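Uncharacterized protein C4B3.07 (Schizosaccharomyces pombe, PDB 3QTM) is required for correct translation termination and directly inhibits Ofd1, probably thereby stabilising the Sre1N transcription factor fragment that switches on hypoxic gene expression. Local coordinates at residues Met28-Glu31 and Lys32-Asn35; Glu175-Asp178 and Ala179-Pro182; Glu248-Met251 and Asp252-Asp255; Asp313-Leu316 and Lys317-Cys320. All blocks are in the same frame, centred on the assembly; numbering follows the deposited sequence.

Contact 1: Met28-Glu31 and Lys32-Asn35; sequences MSRE and KLEN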
loop_
_atom_site.group_PDB
_atom_site.type_symbol
_atom_site.label_atom_id
_atom_site.label_comp_id
_atom_site.label_asym_id
_atom_site.label_seq_id
_atom_site.Cartn_x
_atom_site.Cartn_y
_atom_site.Cartn_z
HETATM N N MSE A 28 3.736 -17.587 -8.538
HETATM C CA MSE A 28 4.007 -17.547 -9.961
HETATM C C MSE A 28 3.050 -16.624 -10.700
HETATM O O MSE A 28 3.452 -15.921 -11.625
HETATM C CB MSE A 28 3.883 -18.948 -10.543
HETATM C CG MSE A 28 5.177 -19.689 -10.641
HETATM SE SE MSE A 28 4.950 -21.161 -11.912
HETATM C CE MSE A 28 4.285 -22.476 -10.642
ATOM N N SER A 29 1.774 -16.648 -10.321
ATOM C CA SER A 29 0.806 -15.744 -10.946
ATOM C C SER A 29 1.242 -14.290 -10.738
ATOM O O SER A 29 1.057 -13.454 -11.613
ATOM C CB SER A 29 -0.611 -15.980 -10.417
ATOM O OG SER A 29 -0.841 -15.228 -9.241
ATOM N N ARG A 30 1.845 -13.996 -9.588
ATOM C CA ARG A 30 2.305 -12.635 -9.315
ATOM C C ARG A 30 3.563 -12.277 -10.124
ATOM O O ARG A 30 3.736 -11.125 -10.514
ATOM C CB ARG A 30 2.534 -12.399 -7.809
ATOM C CG ARG A 30 1.343 -12.781 -6.906
ATOM C CD ARG A 30 0.022 -12.184 -7.404
ATOM N NE ARG A 30 -0.078 -10.746 -7.129
ATOM C CZ ARG A 30 -1.112 -9.986 -7.491
ATOM N NH1 ARG A 30 -2.148 -10.517 -8.157
ATOM N NH2 ARG A 30 -1.117 -8.694 -7.185
ATOM N N GLU A 31 4.435 -13.258 -10.372
ATOM C CA GLU A 31 5.608 -13.042 -11.229
ATOM C C GLU A 31 5.184 -12.757 -12.667
ATOM O O GLU A 31 5.744 -11.881 -13.330
ATOM C CB GLU A 31 6.532 -14.269 -11.207
ATOM C CG GLU A 31 7.150 -14.559 -9.848
ATOM C CD GLU A 31 7.763 -15.954 -9.762
ATOM O OE1 GLU A 31 7.845 -16.648 -10.808
ATOM O OE2 GLU A 31 8.156 -16.356 -8.642
ATOM N N LYS A 32 4.203 -13.515 -13.147
ATOM C CA LYS A 32 3.638 -13.292 -14.474
ATOM C C LYS A 32 2.999 -11.906 -14.591
ATOM O O LYS A 32 3.164 -11.213 -15.602
ATOM C CB LYS A 32 2.607 -14.365 -14.810
ATOM C CG LYS A 32 3.212 -15.743 -15.066
ATOM C CD LYS A 32 4.096 -15.728 -16.300
ATOM C CE LYS A 32 4.955 -16.979 -16.368
ATOM N NZ LYS A 32 5.693 -17.065 -17.650
ATOM N N LEU A 33 2.265 -11.509 -13.557
ATOM C CA LEU A 33 1.648 -10.197 -13.550
ATOM C C LEU A 33 2.735 -9.131 -13.707
ATOM O O LEU A 33 2.615 -8.216 -14.529
ATOM C CB LEU A 33 0.863 -9.980 -12.259
ATOM C CG LEU A 33 0.133 -8.638 -12.163
ATOM C CD1 LEU A 33 -0.755 -8.453 -13.378
ATOM C CD2 LEU A 33 -0.686 -8.551 -10.874
ATOM N N GLU A 34 3.801 -9.269 -12.927
ATOM C CA GLU A 34 4.917 -8.325 -12.940
ATOM C C GLU A 34 5.584 -8.189 -14.313
ATOM O O GLU A 34 6.083 -7.119 -14.661
ATOM C CB GLU A 34 5.956 -8.742 -11.911
ATOM C CG GLU A 34 7.173 -7.843 -11.855
ATOM C CD GLU A 34 8.126 -8.251 -10.750
ATOM O OE1 GLU A 34 8.599 -9.405 -10.774
ATOM O OE2 GLU A 34 8.401 -7.421 -9.859
ATOM N N ASN A 35 5.599 -9.277 -15.074
ATOM C CA ASN A 35 6.100 -9.260 -16.437
ATOM C C ASN A 35 5.039 -8.890 -17.468
ATOM O O ASN A 35 5.220 -9.116 -18.664
ATOM C CB ASN A 35 6.707 -10.613 -16.789
ATOM C CG ASN A 35 8.098 -10.771 -16.239
ATOM O OD1 ASN A 35 8.339 -11.612 -15.373
ATOM N ND2 ASN A 35 9.026 -9.938 -16.716
#

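Contact 2: Glu175-Asp178 and Ala179-Pro182; sequences EYFD and ALTP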
loop_
_atom_site.group_PDB
_atom_site.type_symbol
_atom_site.label_atom_id
_atom_site.label_comp_id
_atom_site.label_asym_id
_atom_site.label_seq_id
_atom_site.Cartn_x
_atom_site.Cartn_y
_atom_site.Cartn_z
ATOM N N GLU A 175 7.590 -11.381 12.537
ATOM C CA GLU A 175 8.793 -11.474 11.720
ATOM C C GLU A 175 8.456 -11.469 10.232
ATOM O O GLU A 175 7.331 -11.771 9.843
ATOM C CB GLU A 175 9.642 -12.693 12.104
ATOM C CG GLU A 175 8.973 -14.043 11.906
ATOM C CD GLU A 175 9.902 -15.201 12.268
ATOM O OE1 GLU A 175 10.817 -14.989 13.098
ATOM O OE2 GLU A 175 9.720 -16.316 11.724
ATOM N N TYR A 176 9.426 -11.097 9.404
ATOM C CA TYR A 176 9.193 -11.046 7.973
ATOM C C TYR A 176 8.729 -12.392 7.443
ATOM O O TYR A 176 9.236 -13.429 7.857
ATOM C CB TYR A 176 10.445 -10.618 7.222
ATOM C CG TYR A 176 10.225 -10.634 5.737
ATOM C CD1 TYR A 176 9.488 -9.631 5.125
ATOM C CD2 TYR A 176 10.722 -11.669 4.944
ATOM C CE1 TYR A 176 9.262 -9.634 3.763
ATOM C CE2 TYR A 176 10.497 -11.692 3.573
ATOM C CZ TYR A 176 9.760 -10.666 2.990
ATOM O OH TYR A 176 9.523 -10.657 1.634
ATOM N N PHE A 177 7.752 -12.357 6.540
ATOM C CA PHE A 177 7.281 -13.544 5.830
ATOM C C PHE A 177 7.110 -13.160 4.362
ATOM O O PHE A 177 6.783 -12.008 4.046
ATOM C CB PHE A 177 5.983 -14.092 6.443
ATOM C CG PHE A 177 4.833 -13.102 6.449
ATOM C CD1 PHE A 177 3.820 -13.183 5.504
ATOM C CD2 PHE A 177 4.762 -12.100 7.411
ATOM C CE1 PHE A 177 2.758 -12.266 5.508
ATOM C CE2 PHE A 177 3.709 -11.191 7.417
ATOM C CZ PHE A 177 2.706 -11.275 6.464
ATOM N N ASP A 178 7.354 -14.099 3.454
ATOM C CA ASP A 178 7.552 -13.702 2.059
ATOM C C ASP A 178 6.301 -13.429 1.223
ATOM O O ASP A 178 6.420 -13.090 0.055
ATOM C CB ASP A 178 8.513 -14.650 1.322
ATOM C CG ASP A 178 7.979 -16.062 1.201
ATOM O OD1 ASP A 178 6.753 -16.267 1.349
ATOM O OD2 ASP A 178 8.799 -16.971 0.948
ATOM N N ALA A 179 5.111 -13.571 1.800
ATOM C CA ALA A 179 3.911 -13.070 1.133
ATOM C C ALA A 179 3.831 -11.555 1.290
ATOM O O ALA A 179 3.061 -10.902 0.587
ATOM C CB ALA A 179 2.653 -13.712 1.695
ATOM N N LEU A 180 4.612 -11.008 2.230
ATOM C CA LEU A 180 4.612 -9.570 2.507
ATOM C C LEU A 180 5.594 -8.843 1.593
ATOM O O LEU A 180 6.705 -8.518 1.996
ATOM C CB LEU A 180 4.953 -9.288 3.978
ATOM C CG LEU A 180 4.720 -7.855 4.491
ATOM C CD1 LEU A 180 3.233 -7.576 4.741
ATOM C CD2 LEU A 180 5.525 -7.566 5.757
ATOM N N THR A 181 5.171 -8.583 0.364
ATOM C CA THR A 181 5.995 -7.888 -0.621
ATOM C C THR A 181 5.440 -6.496 -0.887
ATOM O O THR A 181 4.273 -6.221 -0.567
ATOM C CB THR A 181 5.953 -8.624 -1.961
ATOM O OG1 THR A 181 4.604 -8.630 -2.440
ATOM C CG2 THR A 181 6.449 -10.084 -1.813
ATOM N N PRO A 182 6.256 -5.618 -1.504
ATOM C CA PRO A 182 5.740 -4.305 -1.907
ATOM C C PRO A 182 4.485 -4.409 -2.774
ATOM O O PRO A 182 3.569 -3.588 -2.632
ATOM C CB PRO A 182 6.905 -3.705 -2.697
ATOM C CG PRO A 182 8.109 -4.317 -2.062
ATOM C CD PRO A 182 7.707 -5.731 -1.747
HETATM O O HOH W 1 9.556 -8.430 0.073
#

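Contact 3: Glu248-Met251 and Asp252-Asp255; sequences EYYM and DLLD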
loop_
_atom_site.group_PDB
_atom_site.type_symbol
_atom_site.label_atom_id
_atom_site.label_comp_id
_atom_site.label_asym_id
_atom_site.label_seq_id
_atom_site.Cartn_x
_atom_site.Cartn_y
_atom_site.Cartn_z
ATOM N N GLU A 248 1.647 17.704 4.923
ATOM C CA GLU A 248 0.592 18.563 4.376
ATOM C C GLU A 248 -0.607 18.658 5.296
ATOM O O GLU A 248 -1.267 19.692 5.362
ATOM C CB GLU A 248 0.118 18.070 3.020
ATOM C CG GLU A 248 1.127 18.225 1.932
ATOM C CD GLU A 248 0.768 17.392 0.726
ATOM O OE1 GLU A 248 -0.431 17.036 0.587
ATOM O OE2 GLU A 248 1.686 17.090 -0.070
ATOM N N TYR A 249 -0.900 17.570 5.995
ATOM C CA TYR A 249 -1.989 17.561 6.955
ATOM C C TYR A 249 -1.800 18.719 7.927
ATOM O O TYR A 249 -2.730 19.481 8.208
ATOM C CB TYR A 249 -2.001 16.237 7.705
ATOM C CG TYR A 249 -2.898 16.193 8.927
ATOM C CD1 TYR A 249 -4.281 16.061 8.804
ATOM C CD2 TYR A 249 -2.356 16.249 10.204
ATOM C CE1 TYR A 249 -5.098 16.002 9.928
ATOM C CE2 TYR A 249 -3.157 16.188 11.328
ATOM C CZ TYR A 249 -4.523 16.062 11.192
ATOM O OH TYR A 249 -5.302 16.000 12.333
ATOM N N TYR A 250 -0.573 18.861 8.413
ATOM C CA TYR A 250 -0.266 19.887 9.388
ATOM C C TYR A 250 -0.179 21.277 8.775
ATOM O O TYR A 250 -0.658 22.247 9.360
ATOM C CB TYR A 250 1.019 19.540 10.118
ATOM C CG TYR A 250 0.837 18.431 11.118
ATOM C CD1 TYR A 250 0.029 18.606 12.238
ATOM C CD2 TYR A 250 1.473 17.210 10.951
ATOM C CE1 TYR A 250 -0.138 17.591 13.163
ATOM C CE2 TYR A 250 1.316 16.193 11.866
ATOM C CZ TYR A 250 0.512 16.385 12.971
ATOM O OH TYR A 250 0.361 15.363 13.881
HETATM N N MSE A 251 0.428 21.368 7.597
HETATM C CA MSE A 251 0.563 22.649 6.926
HETATM C C MSE A 251 -0.809 23.202 6.610
HETATM O O MSE A 251 -1.040 24.404 6.710
HETATM C CB MSE A 251 1.400 22.518 5.658
HETATM C CG MSE A 251 2.833 22.074 5.930
HETATM SE SE MSE A 251 3.972 22.010 4.332
HETATM C CE MSE A 251 3.138 20.554 3.344
ATOM N N ASP A 252 -1.729 22.318 6.247
ATOM C CA ASP A 252 -3.094 22.740 5.959
ATOM C C ASP A 252 -3.786 23.279 7.203
ATOM O O ASP A 252 -4.502 24.274 7.129
ATOM C CB ASP A 252 -3.900 21.598 5.355
ATOM C CG ASP A 252 -3.473 21.283 3.938
ATOM O OD1 ASP A 252 -2.428 21.823 3.500
ATOM O OD2 ASP A 252 -4.173 20.496 3.263
ATOM N N LEU A 253 -3.571 22.622 8.339
ATOM C CA LEU A 253 -4.122 23.092 9.600
ATOM C C LEU A 253 -3.590 24.477 9.893
ATOM O O LEU A 253 -4.332 25.374 10.289
ATOM C CB LEU A 253 -3.736 22.159 10.743
ATOM C CG LEU A 253 -4.437 20.804 10.752
ATOM C CD1 LEU A 253 -4.022 19.997 11.971
ATOM C CD2 LEU A 253 -5.929 21.004 10.738
ATOM N N LEU A 254 -2.289 24.636 9.692
ATOM C CA LEU A 254 -1.610 25.899 9.939
ATOM C C LEU A 254 -2.276 27.030 9.175
ATOM O O LEU A 254 -2.443 28.133 9.695
ATOM C CB LEU A 254 -0.147 25.791 9.527
ATOM C CG LEU A 254 0.760 26.937 9.937
ATOM C CD1 LEU A 254 0.974 26.914 11.447
ATOM C CD2 LEU A 254 2.081 26.827 9.186
ATOM N N ASP A 255 -2.663 26.750 7.937
ATOM C CA ASP A 255 -3.321 27.751 7.105
ATOM C C ASP A 255 -4.577 28.356 7.736
ATOM O O ASP A 255 -5.057 29.398 7.291
ATOM C CB ASP A 255 -3.634 27.187 5.718
ATOM C CG ASP A 255 -2.715 27.746 4.647
ATOM O OD1 ASP A 255 -3.237 28.338 3.676
ATOM O OD2 ASP A 255 -1.477 27.620 4.787
#

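Contact 4: Asp313-Leu316 and Lys317-Cys320; sequences DNYL and KEAC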
loop_
_atom_site.group_PDB
_atom_site.type_symbol
_atom_site.label_atom_id
_atom_site.label_comp_id
_atom_site.label_asym_id
_atom_site.label_seq_id
_atom_site.Cartn_x
_atom_site.Cartn_y
_atom_site.Cartn_z
ATOM N N ASP A 313 16.866 30.628 5.244
ATOM C CA ASP A 313 17.967 30.860 4.311
ATOM C C ASP A 313 18.612 29.551 3.877
ATOM O O ASP A 313 18.882 29.342 2.690
ATOM C CB ASP A 313 19.038 31.763 4.940
ATOM C CG ASP A 313 18.637 33.236 4.959
ATOM O OD1 ASP A 313 17.499 33.567 4.548
ATOM O OD2 ASP A 313 19.470 34.066 5.391
ATOM N N ASN A 314 18.884 28.679 4.847
ATOM C CA ASN A 314 19.479 27.374 4.554
ATOM C C ASN A 314 18.620 26.550 3.582
ATOM O O ASN A 314 19.113 26.066 2.557
ATOM C CB ASN A 314 19.719 26.582 5.841
ATOM C CG ASN A 314 20.821 27.177 6.699
ATOM O OD1 ASN A 314 21.719 27.861 6.200
ATOM N ND2 ASN A 314 20.760 26.918 7.993
ATOM N N TYR A 315 17.338 26.404 3.909
ATOM C CA TYR A 315 16.419 25.632 3.082
ATOM C C TYR A 315 16.400 26.144 1.638
ATOM O O TYR A 315 16.487 25.355 0.691
ATOM C CB TYR A 315 15.006 25.665 3.668
ATOM C CG TYR A 315 14.882 25.056 5.054
ATOM C CD1 TYR A 315 15.584 23.901 5.399
ATOM C CD2 TYR A 315 14.037 25.620 6.006
ATOM C CE1 TYR A 315 15.465 23.338 6.663
ATOM C CE2 TYR A 315 13.901 25.056 7.273
ATOM C CZ TYR A 315 14.623 23.919 7.597
ATOM O OH TYR A 315 14.495 23.357 8.856
ATOM N N LEU A 316 16.296 27.465 1.476
ATOM C CA LEU A 316 16.186 28.061 0.147
ATOM C C LEU A 316 17.433 27.795 -0.689
ATOM O O LEU A 316 17.328 27.495 -1.878
ATOM C CB LEU A 316 15.914 29.564 0.238
ATOM C CG LEU A 316 14.543 29.932 0.816
ATOM C CD1 LEU A 316 14.375 31.456 0.980
ATOM C CD2 LEU A 316 13.421 29.345 -0.037
ATOM N N LYS A 317 18.606 27.907 -0.066
ATOM C CA LYS A 317 19.854 27.615 -0.758
ATOM C C LYS A 317 19.882 26.158 -1.206
ATOM O O LYS A 317 20.241 25.861 -2.343
ATOM C CB LYS A 317 21.079 27.904 0.118
ATOM C CG LYS A 317 22.364 28.011 -0.712
ATOM C CD LYS A 317 23.656 27.919 0.108
ATOM C CE LYS A 317 24.877 27.921 -0.832
ATOM N NZ LYS A 317 26.163 27.461 -0.214
ATOM N N GLU A 318 19.508 25.253 -0.305
ATOM C CA GLU A 318 19.460 23.825 -0.637
ATOM C C GLU A 318 18.528 23.535 -1.823
ATOM O O GLU A 318 18.877 22.768 -2.713
ATOM C CB GLU A 318 19.071 22.984 0.585
ATOM C CG GLU A 318 20.160 22.923 1.649
ATOM C CD GLU A 318 19.802 22.012 2.816
ATOM O OE1 GLU A 318 18.738 22.223 3.435
ATOM O OE2 GLU A 318 20.586 21.079 3.109
ATOM N N ALA A 319 17.356 24.165 -1.845
ATOM C CA ALA A 319 16.437 23.989 -2.965
ATOM C C ALA A 319 17.051 24.492 -4.273
ATOM O O ALA A 319 16.953 23.839 -5.319
ATOM C CB ALA A 319 15.114 24.690 -2.686
ATOM N N CYS A 320 17.689 25.654 -4.211
ATOM C CA CYS A 320 18.288 26.259 -5.398
ATOM C C CYS A 320 19.409 25.410 -5.977
ATOM O O CYS A 320 19.498 25.218 -7.198
ATOM C CB CYS A 320 18.821 27.648 -5.066
ATOM S SG CYS A 320 19.271 28.574 -6.521
#

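Contact 1: Met28-Glu31 and Lys32-Asn35
Arg30 and Leu33 run side by side on the last turns of helix 15-34, the C-terminal end of a helix in the all-helical, TPR-related N-terminal part of the protein. Four main-chain bonds of the i to i+4 kind tie the two halves together. Lys32 N donates to Met28 O at 2.9 Å in a nearly straight bond, and Leu33 N and Glu34 N reach Ser29 O and Arg30 O in the same manner. The final bond, Asn35 N to Glu31 O at 3.1 Å, is more bent, at 144°, and Asn35 is the first residue to leave the helical conformation. Ser29 O accepts a second bond from the Ser41 hydroxyl, which ties this helix to helix 38-58. Beside the first of these bonds Lys32 lays its CG 3.5 Å from Met28 O, while its amine leads away.

Charged interactions belong chiefly to Arg30. Its NH2 forms a salt bridge with Asp183 and its NH1 another with Glu82 of helix 67-82, so the guanidinium is fixed by carboxylates from two other parts of the chain. Glu34 OE2 is likewise hydrogen-bonded to the Tyr231 hydroxyl of helix 229-254.

Apolar packing completes the contact. The Arg30 chain folds at chi2 and chi3 (-50° and -75°), which brings its flat end back alongside Leu33. One methyl of Leu33 then lies over one face of the guanidinium: CD2 sits 3.4 Å above the plane, displaced toward the rim, and is 3.7 Å from Arg30 CZ.

Contact 2: Glu175-Asp178 and Ala179-Pro182
A type I beta turn from Phe177 to Leu180 makes this a local contact, set in the long loop that leads from helix 151-170 to helix 188-197. The turn is closed by Leu180 N donating to Phe177 O at 3.0 Å; the N-H...O angle is 155°, but the donor stands above the carbonyl plane. Leu180 is also the centre of an inverse gamma turn, with a weak Thr181 N to Ala179 O bond of 3.1 Å, so the two turns overlap at Ala179 and Leu180.

Side chains fold over this backbone. Phe177 has its CG between the backbone N and the carbonyl carbon (chi1 59°), which swings the ring back over the turn it opens. Leu180 CB lies over one face in a CH-pi contact, 4.0 Å from the ring centroid, and Phe177 CD1 touches Ala179 CB, also at 4.0 Å. Elsewhere the phenyl group packs on Ser119, Arg120 and Leu123 of helix 119-142; replacing the ring with the methyl of an alanine is likely to leave Leu180 CB without its aromatic partner and open a gap against that helix.

Tyr176 meets the turn differently, placing CE1 at its ring edge 3.3 Å from Leu180 O. A water hydrogen-bonded to Tyr176 OH at 2.7 Å makes a weak bond to Leu180 O, as donor. Asp178 OD1 forms a salt bridge with Arg120, the residue on which Phe177 and Ala179 also pack. The chemistry thus implies a loop held to helix 119-142 by both aromatic packing and charge, with the tyrosine weakly bridged to the turn through solvent.

Contact 3: Glu248-Met251 and Asp252-Asp255
Near the C-terminal end of helix 229-254, Asp252 donates its backbone N to Glu248 O at 2.8 Å. Its carboxylate bends back toward the same carbonyl, and Asp252 OD1 comes within 3.1 Å of Glu248 O, a close approach of two acceptors. The acid of Glu248 stays apart from it; Glu248 OE1 and Asp252 OD2 are 5.8 Å apart, although the like charges would probably still repel weakly.

Leu253 follows with a longer backbone bond, N to Tyr249 O at 3.3 Å. Having CG anti to the carbonyl carbon (chi1 -72°), it sends CD1 back along the helix and over one face of the Tyr249 ring, 4.0 Å from CE2. The same methyl also lies 4.3 Å from Tyr250 CD1, and Tyr249 CD2 stands over the centre of the Tyr250 ring, making a compact apolar cluster. Leu254 N binds Tyr250 O at 2.9 Å, and Asp255 N completes the series on Met251 O (selenomethionine).

Among its neighbours, this part of the helix lies against helix 262-285, where Leu253 meets Leu264, Leu254 meets Ile265, and Tyr250 packs on Lys267 and Ala268. Tyr249 touches Glu204 and Leu207 of helix 204-209, while the Tyr250 hydroxyl is hydrogen-bonded to Glu204.

Contact 4: Asp313-Leu316 and Lys317-Cys320
Tyr315 and Glu318 meet one turn apart on helix 309-328, a helix of the TPR-like C-terminal region. The firm part is the backbone, with four successive i to i+4 bonds. The middle two are close to linear at the acceptor: Glu318 N to Asn314 O at 3.0 Å and Ala319 N to Tyr315 O at 2.9 Å. Ala319 and Cys320 are buried beside them, and Cys320 CB rests 3.5 Å from Leu316 O.

The side-chain meeting is looser. Glu318 OE1 approaches the Tyr315 ring at its edge, near the ring plane, 4.1 Å from CD1, and the carboxylate and ring planes differ by 23°. With CG anti to the carbonyl carbon (chi1 -70°), Glu318 runs back along the helix, its CG 3.4 Å from Asn314 O. OE1 also forms a salt bridge with Lys299; a glutamine in its place would probably leave that lysine without its charged mate. Exposed Lys317 instead stretches out, fully extended beyond CG, on the solvent side with Asp313 and Asn314.

The packed faces of this helix fit between two neighbours. Tyr315 rests on Leu302 and Ala303 of helix 292-305, whereas Leu316, Ala319 and Cys320 share Phe340 of helix 335-343.

How the contacts relate
The contacts follow one another along the chain without interleaving. Contacts 1 and 2 lie in the N-terminal, TPR-related part, their centres about 16 Å apart and nearest atoms about 7 Å apart; contacts 3 and 4 lie in the C-terminal part, with centres about 21 Å apart. Contact 1 lies about 40 and 44 Å, centre to centre, from contacts 3 and 4, and contact 3 is across the chain's centre from both contacts 1 and 2. Three contacts sit on helices and contact 2 in a loop. Helix 229-254 links the regions: it carries contact 3, and its Tyr231 reaches Glu34 of contact 1 and Pro182 of contact 2, joining the two parts of one elongated, all-helical protein.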